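Local coordinates for protein transcriptional regulator, LacI family (Burkholderia phymatum, PDB 2RGY) that probably regulates transcription as a LacI-family regulator whose periplasmic-binding-protein-like domain would sense a small effector such as a sugar, at residues S203-F208 with I213-D218. Residues are numbered along the deposited sequence; the frame is centred on the assembly and turned at random.
Sequences SALARF and ISVPGD
The amide N of Ile213 donates a hydrogen bond of 2.8 Å to the carbonyl O of Phe208, near the end of helix 198-210. The bond is somewhat bent, with an N-H...O angle of 144°. It ties the loop that leads to strand 220-223 back to the helix it has just left, part of the alternating helix and parallel strand architecture of a periplasmic binding protein-like domain. The loop then passes alongside the helix, and Ile213 and Val215 both send their CB toward it. Both touch Phe208, one over a ring face and the other at the ring edge. CG2 of Ile213 rests over one face of the phenyl ring, 4.1 Å from CG of Phe208. This branch is anti to the backbone N of Ile213, while CG1 carries CD1 out to CD2 of Phe208. Val215 comes to the ring from another direction. Its CG2 meets the edge near the ring plane, 3.5 Å from CD1 of Phe208. One turn earlier on the helix, Leu205 reaches the other methyl of Val215, CD2 to CG1 at 3.7 Å. Val221 of strand 220-223 touches Leu205, Phe208 and Val215, so this apolar cluster seats the helix and its loop on the sheet. Thr180 of helix 173-186 also packs on Phe208. Beyond Val215 the chain turns through a cis peptide bond before Pro216. Within the loop Asp218 folds back on Ser214: its OD2 accepts the amide N of Ser214 at 3.0 Å, from above the carboxylate plane.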
loop_
_atom_site.group_PDB
_atom_site.type_symbol
_atom_site.label_atom_id
_atom_site.label_comp_id
_atom_site.label_asym_id
_atom_site.label_seq_id
_atom_site.Cartn_x
_atom_site.Cartn_y
_atom_site.Cartn_z
ATOM N N SER A 203 -13.741 -0.410 -1.758
ATOM C CA SER A 203 -14.445 -1.683 -1.927
ATOM C C SER A 203 -15.939 -1.423 -2.166
ATOM O O SER A 203 -16.595 -2.163 -2.889
ATOM C CB SER A 203 -14.276 -2.576 -0.687
ATOM O OG SER A 203 -12.953 -3.083 -0.588
ATOM N N ALA A 204 -16.474 -0.369 -1.550
ATOM C CA ALA A 204 -17.885 -0.037 -1.732
ATOM C C ALA A 204 -18.117 0.365 -3.185
ATOM O O ALA A 204 -19.120 -0.015 -3.799
ATOM C CB ALA A 204 -18.287 1.095 -0.803
ATOM N N LEU A 205 -17.178 1.133 -3.727
ATOM C CA LEU A 205 -17.245 1.576 -5.107
ATOM C C LEU A 205 -17.148 0.361 -6.015
ATOM O O LEU A 205 -17.691 0.359 -7.120
ATOM C CB LEU A 205 -16.093 2.533 -5.423
ATOM C CG LEU A 205 -16.109 3.885 -4.699
ATOM C CD1 LEU A 205 -14.935 4.735 -5.179
ATOM C CD2 LEU A 205 -17.417 4.591 -4.970
ATOM N N ALA A 206 -16.447 -0.669 -5.539
ATOM C CA ALA A 206 -16.264 -1.891 -6.312
ATOM C C ALA A 206 -17.581 -2.622 -6.452
ATOM O O ALA A 206 -17.937 -3.051 -7.541
ATOM C CB ALA A 206 -15.239 -2.796 -5.649
ATOM N N ARG A 207 -18.300 -2.759 -5.342
ATOM C CA ARG A 207 -19.586 -3.443 -5.326
ATOM C C ARG A 207 -20.615 -2.679 -6.143
ATOM O O ARG A 207 -21.289 -3.252 -6.987
ATOM C CB ARG A 207 -20.083 -3.607 -3.883
ATOM C CG ARG A 207 -21.369 -4.415 -3.756
ATOM C CD ARG A 207 -21.283 -5.691 -4.583
ATOM N NE ARG A 207 -22.442 -6.555 -4.399
ATOM C CZ ARG A 207 -22.725 -7.605 -5.167
ATOM N NH1 ARG A 207 -21.935 -7.925 -6.181
ATOM N NH2 ARG A 207 -23.807 -8.331 -4.926
ATOM N N PHE A 208 -20.728 -1.379 -5.891
ATOM C CA PHE A 208 -21.676 -0.550 -6.624
ATOM C C PHE A 208 -21.480 -0.674 -8.132
ATOM O O PHE A 208 -22.447 -0.700 -8.882
ATOM C CB PHE A 208 -21.524 0.918 -6.218
ATOM C CG PHE A 208 -21.969 1.208 -4.810
ATOM C CD1 PHE A 208 -21.673 2.436 -4.219
ATOM C CD2 PHE A 208 -22.685 0.257 -4.073
ATOM C CE1 PHE A 208 -22.080 2.728 -2.917
ATOM C CE2 PHE A 208 -23.104 0.535 -2.758
ATOM C CZ PHE A 208 -22.793 1.781 -2.181
ATOM N N ILE A 213 -24.883 0.373 -9.796
ATOM C CA ILE A 213 -25.284 1.478 -8.933
ATOM C C ILE A 213 -24.253 2.580 -9.151
ATOM O O ILE A 213 -23.102 2.457 -8.726
ATOM C CB ILE A 213 -25.272 1.061 -7.453
ATOM C CG1 ILE A 213 -26.329 -0.024 -7.224
ATOM C CG2 ILE A 213 -25.516 2.281 -6.571
ATOM C CD1 ILE A 213 -26.175 -0.768 -5.922
ATOM N N SER A 214 -24.670 3.651 -9.815
ATOM C CA SER A 214 -23.775 4.748 -10.123
ATOM C C SER A 214 -23.377 5.633 -8.950
ATOM O O SER A 214 -24.154 5.888 -8.023
ATOM C CB SER A 214 -24.370 5.603 -11.250
ATOM O OG SER A 214 -25.674 6.047 -10.915
ATOM N N VAL A 215 -22.130 6.085 -9.007
ATOM C CA VAL A 215 -21.567 6.957 -7.998
ATOM C C VAL A 215 -20.914 8.090 -8.771
ATOM O O VAL A 215 -20.066 7.849 -9.624
ATOM C CB VAL A 215 -20.501 6.214 -7.164
ATOM C CG1 VAL A 215 -19.870 7.161 -6.154
ATOM C CG2 VAL A 215 -21.136 5.034 -6.465
ATOM N N PRO A 216 -21.300 9.344 -8.494
ATOM C CA PRO A 216 -22.282 9.815 -7.513
ATOM C C PRO A 216 -23.729 9.755 -7.992
ATOM O O PRO A 216 -24.637 10.204 -7.287
ATOM C CB PRO A 216 -21.848 11.253 -7.268
ATOM C CG PRO A 216 -21.446 11.681 -8.663
ATOM C CD PRO A 216 -20.643 10.482 -9.162
ATOM N N GLY A 217 -23.945 9.225 -9.188
ATOM C CA GLY A 217 -25.298 9.141 -9.720
ATOM C C GLY A 217 -26.376 8.778 -8.711
ATOM O O GLY A 217 -27.158 9.631 -8.300
ATOM N N ASP A 218 -26.416 7.512 -8.313
ATOM C CA ASP A 218 -27.411 7.024 -7.366
ATOM C C ASP A 218 -26.952 7.112 -5.915
ATOM O O ASP A 218 -27.766 7.287 -5.013
ATOM C CB ASP A 218 -27.754 5.569 -7.678
ATOM C CG ASP A 218 -28.122 5.355 -9.133
ATOM O OD1 ASP A 218 -28.916 6.165 -9.675
ATOM O OD2 ASP A 218 -27.620 4.372 -9.734
#